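Local atomic coordinates of putative transcriptional regulator (Streptomyces coelicolor, PDB entry 2ZB9), a protein that probably binds DNA through a helix-turn-helix motif and regulates transcription, as expected of a TetR-family regulator. Residues Asp94-Ala97 with Gln98-Phe102; Gln164-Val167 with Asp168-Trp171; Glu183-Asp186 with Asp187-Thr191; Leu193-Asn196 with Leu197-Val201. One frame throughout, in Å; residues are numbered along the deposited sequence.

Interaction 1 (Asp94-Ala97 with Gln98-Phe102)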
loop_
_atom_site.group_PDB
_atom_site.type_symbol
_atom_site.label_atom_id
_atom_site.label_comp_id
_atom_site.label_asym_id
_atom_site.label_seq_id
_atom_site.Cartn_x
_atom_site.Cartn_y
_atom_site.Cartn_z
ATOM N N ASP A 94 11.205 20.347 2.278
ATOM C CA ASP A 94 11.083 19.731 0.959
ATOM C C ASP A 94 10.186 18.496 0.987
ATOM O O ASP A 94 9.342 18.308 0.108
ATOM C CB ASP A 94 12.465 19.362 0.410
ATOM C CG ASP A 94 13.376 20.568 0.252
ATOM O OD1 ASP A 94 12.866 21.711 0.209
ATOM O OD2 ASP A 94 14.605 20.375 0.154
ATOM N N LEU A 95 10.367 17.661 2.006
ATOM C CA LEU A 95 9.567 16.450 2.158
ATOM C C LEU A 95 8.082 16.813 2.329
ATOM O O LEU A 95 7.208 16.176 1.734
ATOM C CB LEU A 95 10.072 15.652 3.368
ATOM C CG LEU A 95 10.445 14.167 3.232
ATOM C CD1 LEU A 95 11.106 13.868 1.892
ATOM C CD2 LEU A 95 11.386 13.801 4.377
ATOM N N LEU A 96 7.799 17.840 3.127
ATOM C CA LEU A 96 6.414 18.272 3.339
ATOM C C LEU A 96 5.836 18.784 2.027
ATOM O O LEU A 96 4.702 18.472 1.672
ATOM C CB LEU A 96 6.325 19.396 4.382
ATOM C CG LEU A 96 6.012 19.183 5.872
ATOM C CD1 LEU A 96 5.445 17.791 6.140
ATOM C CD2 LEU A 96 7.269 19.417 6.675
ATOM N N ALA A 97 6.618 19.569 1.300
ATOM C CA ALA A 97 6.153 20.114 0.025
ATOM C C ALA A 97 5.858 19.017 -0.991
ATOM O O ALA A 97 4.855 19.076 -1.694
ATOM C CB ALA A 97 7.185 21.084 -0.544
ATOM N N GLN A 98 6.723 18.010 -1.065
ATOM C CA GLN A 98 6.519 16.923 -2.024
ATOM C C GLN A 98 5.351 16.022 -1.620
ATOM O O GLN A 98 4.543 15.648 -2.462
ATOM C CB GLN A 98 7.805 16.101 -2.173
ATOM C CG GLN A 98 7.896 15.232 -3.430
ATOM C CD GLN A 98 6.975 14.030 -3.399
ATOM O OE1 GLN A 98 6.604 13.548 -2.332
ATOM N NE2 GLN A 98 6.621 13.521 -4.577
ATOM N N LEU A 99 5.259 15.672 -0.339
ATOM C CA LEU A 99 4.167 14.818 0.129
ATOM C C LEU A 99 2.814 15.509 -0.064
ATOM O O LEU A 99 1.804 14.846 -0.309
ATOM C CB LEU A 99 4.324 14.454 1.615
ATOM C CG LEU A 99 4.968 13.149 2.108
ATOM C CD1 LEU A 99 4.586 11.989 1.188
ATOM C CD2 LEU A 99 6.465 13.301 2.173
ATOM N N ARG A 100 2.786 16.836 0.057
ATOM C CA ARG A 100 1.530 17.571 -0.128
ATOM C C ARG A 100 1.109 17.597 -1.593
ATOM O O ARG A 100 -0.073 17.463 -1.908
ATOM C CB ARG A 100 1.648 18.993 0.425
ATOM C CG ARG A 100 1.469 19.039 1.941
ATOM C CD ARG A 100 1.933 20.348 2.564
ATOM N NE ARG A 100 1.812 20.262 4.017
ATOM C CZ ARG A 100 2.455 21.034 4.889
ATOM N NH1 ARG A 100 3.286 21.982 4.473
ATOM N NH2 ARG A 100 2.272 20.841 6.189
ATOM N N ALA A 101 2.071 17.764 -2.494
ATOM C CA ALA A 101 1.753 17.759 -3.918
ATOM C C ALA A 101 1.275 16.339 -4.267
ATOM O O ALA A 101 0.338 16.153 -5.047
ATOM C CB ALA A 101 2.991 18.136 -4.735
ATOM N N PHE A 102 1.911 15.342 -3.656
ATOM C CA PHE A 102 1.556 13.943 -3.878
ATOM C C PHE A 102 0.129 13.691 -3.406
ATOM O O PHE A 102 -0.670 13.074 -4.105
ATOM C CB PHE A 102 2.516 13.034 -3.108
ATOM C CG PHE A 102 2.195 11.574 -3.219
ATOM C CD1 PHE A 102 2.346 10.906 -4.427
ATOM C CD2 PHE A 102 1.761 10.856 -2.106
ATOM C CE1 PHE A 102 2.075 9.533 -4.527
ATOM C CE2 PHE A 102 1.486 9.487 -2.194
ATOM C CZ PHE A 102 1.644 8.828 -3.407
#

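Interaction 2 (Gln164-Val167 with Asp168-Trp171)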
loop_
_atom_site.group_PDB
_atom_site.type_symbol
_atom_site.label_atom_id
_atom_site.label_comp_id
_atom_site.label_asym_id
_atom_site.label_seq_id
_atom_site.Cartn_x
_atom_site.Cartn_y
_atom_site.Cartn_z
ATOM N N GLN A 164 15.551 3.510 1.779
ATOM C CA GLN A 164 14.488 2.741 1.139
ATOM C C GLN A 164 13.373 2.437 2.130
ATOM O O GLN A 164 12.202 2.378 1.755
ATOM C CB GLN A 164 15.031 1.434 0.561
ATOM C CG GLN A 164 15.672 1.586 -0.814
ATOM C CD GLN A 164 14.738 2.225 -1.821
ATOM O OE1 GLN A 164 13.517 2.105 -1.716
ATOM N NE2 GLN A 164 15.308 2.895 -2.815
ATOM N N VAL A 165 13.733 2.238 3.396
ATOM C CA VAL A 165 12.729 1.967 4.420
ATOM C C VAL A 165 11.877 3.221 4.600
ATOM O O VAL A 165 10.659 3.140 4.727
ATOM C CB VAL A 165 13.376 1.599 5.788
ATOM C CG1 VAL A 165 12.274 1.373 6.849
ATOM C CG2 VAL A 165 14.243 0.348 5.645
ATOM N N LEU A 166 12.524 4.383 4.613
ATOM C CA LEU A 166 11.807 5.648 4.786
ATOM C C LEU A 166 10.745 5.811 3.708
ATOM O O LEU A 166 9.634 6.258 3.978
ATOM C CB LEU A 166 12.772 6.832 4.724
ATOM C CG LEU A 166 13.902 6.869 5.756
ATOM C CD1 LEU A 166 14.738 8.127 5.535
ATOM C CD2 LEU A 166 13.319 6.863 7.174
ATOM N N VAL A 167 11.096 5.453 2.479
ATOM C CA VAL A 167 10.153 5.551 1.377
ATOM C C VAL A 167 8.822 4.884 1.734
ATOM O O VAL A 167 7.752 5.434 1.478
ATOM C CB VAL A 167 10.721 4.893 0.100
ATOM C CG1 VAL A 167 9.661 4.887 -0.993
ATOM C CG2 VAL A 167 11.968 5.643 -0.369
ATOM N N ASP A 168 8.887 3.697 2.328
ATOM C CA ASP A 168 7.673 2.979 2.703
ATOM C C ASP A 168 6.965 3.591 3.900
ATOM O O ASP A 168 5.765 3.398 4.076
ATOM C CB ASP A 168 8.006 1.519 3.001
ATOM C CG ASP A 168 8.472 0.777 1.768
ATOM O OD1 ASP A 168 7.639 0.570 0.852
ATOM O OD2 ASP A 168 9.667 0.417 1.714
ATOM N N GLN A 169 7.703 4.323 4.727
ATOM C CA GLN A 169 7.095 4.941 5.897
ATOM C C GLN A 169 6.512 6.316 5.613
ATOM O O GLN A 169 5.912 6.939 6.490
ATOM C CB GLN A 169 8.101 4.992 7.049
ATOM C CG GLN A 169 8.410 3.600 7.591
ATOM C CD GLN A 169 9.319 3.626 8.798
ATOM O OE1 GLN A 169 10.498 3.940 8.690
ATOM N NE2 GLN A 169 8.769 3.300 9.957
ATOM N N LEU A 170 6.692 6.786 4.383
ATOM C CA LEU A 170 6.131 8.065 3.964
ATOM C C LEU A 170 5.077 7.783 2.897
ATOM O O LEU A 170 3.896 7.671 3.196
ATOM C CB LEU A 170 7.201 8.991 3.375
ATOM C CG LEU A 170 8.108 9.832 4.274
ATOM C CD1 LEU A 170 7.344 10.287 5.511
ATOM C CD2 LEU A 170 9.320 9.039 4.661
ATOM N N TRP A 171 5.520 7.652 1.651
ATOM C CA TRP A 171 4.617 7.379 0.538
ATOM C C TRP A 171 3.859 6.059 0.724
ATOM O O TRP A 171 2.659 5.984 0.462
ATOM C CB TRP A 171 5.420 7.377 -0.772
ATOM C CG TRP A 171 6.052 8.714 -1.014
ATOM C CD1 TRP A 171 5.446 9.819 -1.544
ATOM C CD2 TRP A 171 7.352 9.142 -0.572
ATOM N NE1 TRP A 171 6.277 10.906 -1.448
ATOM C CE2 TRP A 171 7.448 10.526 -0.854
ATOM C CE3 TRP A 171 8.432 8.494 0.039
ATOM C CZ2 TRP A 171 8.593 11.277 -0.539
ATOM C CZ3 TRP A 171 9.572 9.241 0.351
ATOM C CH2 TRP A 171 9.638 10.621 0.061
#

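Interaction 3 (Glu183-Asp186 with Asp187-Thr191)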
loop_
_atom_site.group_PDB
_atom_site.type_symbol
_atom_site.label_atom_id
_atom_site.label_comp_id
_atom_site.label_asym_id
_atom_site.label_seq_id
_atom_site.Cartn_x
_atom_site.Cartn_y
_atom_site.Cartn_z
ATOM N N GLU A 183 -8.984 5.280 7.565
ATOM C CA GLU A 183 -8.692 6.611 8.080
ATOM C C GLU A 183 -8.508 7.588 6.922
ATOM O O GLU A 183 -8.106 7.199 5.825
ATOM C CB GLU A 183 -7.424 6.578 8.933
ATOM C CG GLU A 183 -7.507 5.697 10.171
ATOM C CD GLU A 183 -8.554 6.179 11.161
ATOM O OE1 GLU A 183 -8.637 7.399 11.392
ATOM O OE2 GLU A 183 -9.288 5.339 11.715
ATOM N N PRO A 184 -8.780 8.880 7.160
ATOM C CA PRO A 184 -8.643 9.892 6.110
ATOM C C PRO A 184 -7.212 10.280 5.766
ATOM O O PRO A 184 -6.307 10.189 6.596
ATOM C CB PRO A 184 -9.432 11.065 6.675
ATOM C CG PRO A 184 -9.096 10.985 8.136
ATOM C CD PRO A 184 -9.227 9.497 8.426
ATOM N N VAL A 185 -7.024 10.710 4.524
ATOM C CA VAL A 185 -5.728 11.155 4.040
ATOM C C VAL A 185 -5.782 12.674 3.882
ATOM O O VAL A 185 -6.206 13.186 2.847
ATOM C CB VAL A 185 -5.388 10.536 2.671
ATOM C CG1 VAL A 185 -4.070 11.100 2.161
ATOM C CG2 VAL A 185 -5.307 9.028 2.791
ATOM N N ASP A 186 -5.359 13.395 4.914
ATOM C CA ASP A 186 -5.370 14.851 4.863
ATOM C C ASP A 186 -4.002 15.438 5.198
ATOM O O ASP A 186 -3.023 14.706 5.361
ATOM C CB ASP A 186 -6.424 15.403 5.825
ATOM C CG ASP A 186 -6.358 14.758 7.194
ATOM O OD1 ASP A 186 -5.247 14.637 7.753
ATOM O OD2 ASP A 186 -7.422 14.375 7.717
ATOM N N ASP A 187 -3.944 16.761 5.305
ATOM C CA ASP A 187 -2.697 17.451 5.598
ATOM C C ASP A 187 -2.146 17.107 6.977
ATOM O O ASP A 187 -0.931 17.057 7.169
ATOM C CB ASP A 187 -2.890 18.966 5.483
ATOM C CG ASP A 187 -1.571 19.719 5.505
ATOM O OD1 ASP A 187 -0.710 19.421 4.646
ATOM O OD2 ASP A 187 -1.393 20.603 6.376
ATOM N N ALA A 188 -3.038 16.877 7.934
ATOM C CA ALA A 188 -2.621 16.530 9.286
ATOM C C ALA A 188 -1.893 15.189 9.233
ATOM O O ALA A 188 -0.876 14.981 9.905
ATOM C CB ALA A 188 -3.837 16.438 10.202
ATOM N N PHE A 189 -2.430 14.283 8.425
ATOM C CA PHE A 189 -1.846 12.967 8.251
ATOM C C PHE A 189 -0.454 13.131 7.640
ATOM O O PHE A 189 0.536 12.615 8.161
ATOM C CB PHE A 189 -2.745 12.129 7.339
ATOM C CG PHE A 189 -2.132 10.836 6.895
ATOM C CD1 PHE A 189 -1.671 9.912 7.822
ATOM C CD2 PHE A 189 -2.040 10.532 5.541
ATOM C CE1 PHE A 189 -1.126 8.698 7.408
ATOM C CE2 PHE A 189 -1.496 9.321 5.113
ATOM C CZ PHE A 189 -1.040 8.403 6.052
ATOM N N VAL A 190 -0.392 13.866 6.538
ATOM C CA VAL A 190 0.860 14.124 5.848
ATOM C C VAL A 190 1.913 14.718 6.778
ATOM O O VAL A 190 3.029 14.212 6.865
ATOM C CB VAL A 190 0.639 15.093 4.675
ATOM C CG1 VAL A 190 1.973 15.564 4.121
ATOM C CG2 VAL A 190 -0.178 14.404 3.592
ATOM N N THR A 191 1.552 15.795 7.471
ATOM C CA THR A 191 2.483 16.455 8.377
ATOM C C THR A 191 2.975 15.527 9.478
ATOM O O THR A 191 4.155 15.552 9.822
ATOM C CB THR A 191 1.849 17.711 9.016
ATOM O OG1 THR A 191 1.414 18.598 7.978
ATOM C CG2 THR A 191 2.861 18.440 9.878
#

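Interaction 4 (Leu193-Asn196 with Leu197-Val201)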
loop_
_atom_site.group_PDB
_atom_site.type_symbol
_atom_site.label_atom_id
_atom_site.label_comp_id
_atom_site.label_asym_id
_atom_site.label_seq_id
_atom_site.Cartn_x
_atom_site.Cartn_y
_atom_site.Cartn_z
ATOM N N LEU A 193 3.276 12.273 9.337
ATOM C CA LEU A 193 4.164 11.258 8.776
ATOM C C LEU A 193 5.609 11.730 8.831
ATOM O O LEU A 193 6.501 10.977 9.205
ATOM C CB LEU A 193 3.803 10.958 7.320
ATOM C CG LEU A 193 2.483 10.253 7.004
ATOM C CD1 LEU A 193 2.359 10.127 5.479
ATOM C CD2 LEU A 193 2.444 8.874 7.658
ATOM N N VAL A 194 5.835 12.984 8.455
ATOM C CA VAL A 194 7.182 13.550 8.446
ATOM C C VAL A 194 7.727 13.859 9.843
ATOM O O VAL A 194 8.872 13.534 10.149
ATOM C CB VAL A 194 7.224 14.835 7.595
ATOM C CG1 VAL A 194 8.629 15.420 7.584
ATOM C CG2 VAL A 194 6.763 14.526 6.180
ATOM N N THR A 195 6.916 14.475 10.698
ATOM C CA THR A 195 7.396 14.807 12.036
ATOM C C THR A 195 7.701 13.555 12.860
ATOM O O THR A 195 8.692 13.519 13.583
ATOM C CB THR A 195 6.392 15.702 12.811
ATOM O OG1 THR A 195 5.221 14.949 13.136
ATOM C CG2 THR A 195 5.995 16.903 11.967
ATOM N N ASN A 196 6.855 12.532 12.754
ATOM C CA ASN A 196 7.079 11.291 13.498
ATOM C C ASN A 196 8.431 10.696 13.156
ATOM O O ASN A 196 9.205 10.315 14.031
ATOM C CB ASN A 196 6.011 10.249 13.169
ATOM C CG ASN A 196 4.668 10.575 13.772
ATOM O OD1 ASN A 196 4.571 11.360 14.713
ATOM N ND2 ASN A 196 3.618 9.950 13.248
ATOM N N LEU A 197 8.704 10.630 11.862
ATOM C CA LEU A 197 9.936 10.061 11.351
ATOM C C LEU A 197 11.174 10.886 11.675
ATOM O O LEU A 197 12.158 10.365 12.199
ATOM C CB LEU A 197 9.798 9.894 9.843
ATOM C CG LEU A 197 10.190 8.558 9.229
ATOM C CD1 LEU A 197 9.859 7.399 10.160
ATOM C CD2 LEU A 197 9.455 8.433 7.905
ATOM N N LEU A 198 11.124 12.171 11.354
ATOM C CA LEU A 198 12.246 13.060 11.600
ATOM C C LEU A 198 12.520 13.281 13.083
ATOM O O LEU A 198 13.668 13.217 13.518
ATOM C CB LEU A 198 12.003 14.410 10.906
ATOM C CG LEU A 198 12.554 14.655 9.487
ATOM C CD1 LEU A 198 12.446 13.414 8.635
ATOM C CD2 LEU A 198 11.803 15.813 8.852
ATOM N N ASP A 199 11.467 13.520 13.862
ATOM C CA ASP A 199 11.628 13.783 15.289
ATOM C C ASP A 199 11.535 12.559 16.203
ATOM O O ASP A 199 11.968 12.606 17.356
ATOM C CB ASP A 199 10.607 14.838 15.747
ATOM C CG ASP A 199 10.684 16.131 14.929
ATOM O OD1 ASP A 199 11.806 16.572 14.616
ATOM O OD2 ASP A 199 9.626 16.714 14.609
ATOM N N GLY A 200 10.986 11.462 15.693
ATOM C CA GLY A 200 10.845 10.272 16.516
ATOM C C GLY A 200 9.576 10.406 17.335
ATOM O O GLY A 200 9.090 11.521 17.524
ATOM N N VAL A 201 9.036 9.289 17.825
ATOM C CA VAL A 201 7.804 9.321 18.606
ATOM C C VAL A 201 7.983 9.027 20.094
ATOM O O VAL A 201 7.004 8.860 20.817
ATOM C CB VAL A 201 6.754 8.344 18.030
ATOM C CG1 VAL A 201 6.458 8.697 16.573
ATOM C CG2 VAL A 201 7.246 6.917 18.147
#

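Interaction 1 (Asp94-Ala97 with Gln98-Phe102)
Leu96 and Arg100, one helical turn apart on helix 91-108, run side by side and point the same way, with the leucine lying over one face of the guanidinium group. Leu96 CG stands 3.9 Å above the guanidinium plane, displaced toward its rim, and Leu96 CB lies 4.0 Å from Arg100 NH1. The arginine has its CG set beside the backbone N (chi1 -81°) and its chain straight from CG to NE; this keeps the guanidinium beside Leu96, with one face turned to the leucine CG. Two of its nitrogens are used on helix 187-199: NE forms a salt bridge with Asp187 and NH2 a hydrogen bond with Thr191, which probably fixes the turn of the group against its apolar cover. A second pair one turn apart is purely apolar, Leu95 CG approaching Leu99 CD2 at 4.2 Å. Beneath these side chains the helix is regular: Gln98 N, Leu99 N, Arg100 N and Ala101 N donate to the carbonyls of Asp94, Leu95, Leu96 and Ala97 in turn, the bond from Leu99 N to Leu95 O measuring 2.9 Å. The polar ends of the buried Asp94 and Gln98 find partners on other parts of the chain, Asp94 in a salt bridge with Arg147 and Gln98 OE1 with Trp171 NE1. The stretch is thereby wedged between several helices of the C-terminal domain: Leu95 and Leu99 pack on Trp171 of helix 163-179, Leu95 also meets Leu148 of helix 126-153, and Leu96 and Leu99 rest on Val194 and Val190 of helix 187-199.

Interaction 2 (Gln164-Val167 with Asp168-Trp171)
Val165 with Gln169 and Val167 with Trp171 meet across one turn of helix 163-179, one of the two C-terminal helices that pack against the second subunit, as in other TetR-family dimers. Val165 and Gln169 lie alongside each other, Val165 CG1 touching Gln169 OE1 at 3.6 Å. On another side of the helix Val167 and Trp171 cross obliquely: Val167 CG1 is 3.9 Å from Trp171 CE3, and Val167 CA lies in the ring plane at this same edge, 3.7 Å from CE3. The indole swings back there because its CG sits beside the backbone N (chi1 -62°), and the neighbouring Leu170 CB sits 3.6 Å above one face of the Trp171 ring, toward its rim. The backbone is less even. Gln169 N gives Val165 O a bond of 3.2 Å in the carbonyl plane, whereas Asp168 N bonds the same oxygen only weakly and Leu170 N makes a long, weak bond to Val167 O. Asp168 OD2 comes within 3.2 Å of Gln164 O, two acceptors and not a bond; the nearby positive charges of Arg141 and of Arg177 of the second subunit probably offset the repulsion. Asp168 is thus shared between the subunits, and the Gln169 amide is satisfied by Leu193 O and Asn196 ND2 of the second one, whereas Val167 borders the CE3 edge of the indole and NE1 bonds Gln98.

Interaction 3 (Glu183-Asp186 with Asp187-Thr191)
Asp186 closes the start of helix 187-199 by folding its carboxylate back over the first turn, where OD1 accepts from Phe189 N at 2.9 Å, met nearly along its C-O axis. The torsion that allows this places CG between the backbone N and the carbonyl carbon (chi1 47°). The main-chain oxygen of the same residue takes Val190 N at 3.0 Å, in the carbonyl plane and almost straight (170°), so one residue grips two successive amides of the helix. Beside these bonds lies the packed part: Val185 CG1 touches Phe189 CD2 at 4.0 Å, the two side chains crossing at a slant. Phe189 continues inward to Val174 and makes a cation-pi contact with Arg177, while Val185 reaches Thr103 and Thr107 of helix 91-108. The other side is looser and open to solvent: Pro184, Asp187 and Ala188 are exposed, with Ala188 CB 3.4 Å from Asp186 OD1. Asp187 O holds both Thr191 N and Thr191 OG1, which reach it from opposite faces of its plane; the hydroxyl also bonds Arg100 of helix 91-108, which forms a salt bridge with Asp187. Replacing Asp186 by alanine removes the carboxylate, which would probably leave Phe189 N without its capping acceptor and the first turn less firmly held. The arrangement is a classical aspartate N-cap, here marking the passage from the loop into the last helix of the C-terminal domain.

Interaction 4 (Leu193-Asn196 with Leu197-Val201)
The last turns of helix 187-199 keep helical bonds up to Asp199 N, which donates to Thr195 O at 2.8 Å, the one from Leu197 N to Leu193 O being weak, and then the chain turns away at Gly200, whose phi of 84° is positive and whose N makes a weak bond, bent at 125°, to Asn196 O. Before that break Val194 and Leu198 run alongside each other, and Val194 CG1 presses on Leu198 CD2 at 3.4 Å, tighter than usual for two carbons. The bond from Leu198 N to Val194 O, 2.9 Å long and nearly straight, ties these two residues together through the backbone. Leu198 also packs on Arg92 of helix 91-108 and on Cys202 of the second subunit, and an alanine here would probably open a gap beside Val194 CG1 and weaken the packing on both of those neighbours. This end of the helix belongs to the dimer interface, where helices 163-179 and 187-199 pack against the second subunit; Leu197 meets its own counterpart there. Beyond the glycine the chain cuts across the helix end, so that Val201 crosses Asn196 at a slant, Val201 CG1 lying 3.8 Å from both CB and OD1 of Asn196. The asparagine has its CG beside the backbone N (chi1 -73°), and its ND2 is engaged by Gln169 of the second subunit. On the exposed flank Asp199 OD2 lies 3.8 Å from Thr195 CB, while the carboxylate forms a salt bridge with Arg92 through OD1.

The four contacts follow one another along the chain, from helix 91-108 (interaction 1) through helix 163-179 (interaction 2) to the start and end of helix 187-199 (interactions 3 and 4). Their centres lie about 12 to 16 Å apart. Interaction 1 touches all the others: through Trp171 in interaction 2, through Asp187, Thr191 and Val190 in interaction 3, and through Val194 in interaction 4. Interactions 2 and 4 meet in leucine packing, whereas 2 and 3 do not touch. Interactions 2, 3 and 4 also reach the second subunit, while the segments of interaction 1 touch no other chain, consistent with helix 91-108 backing the two helices that meet the second subunit.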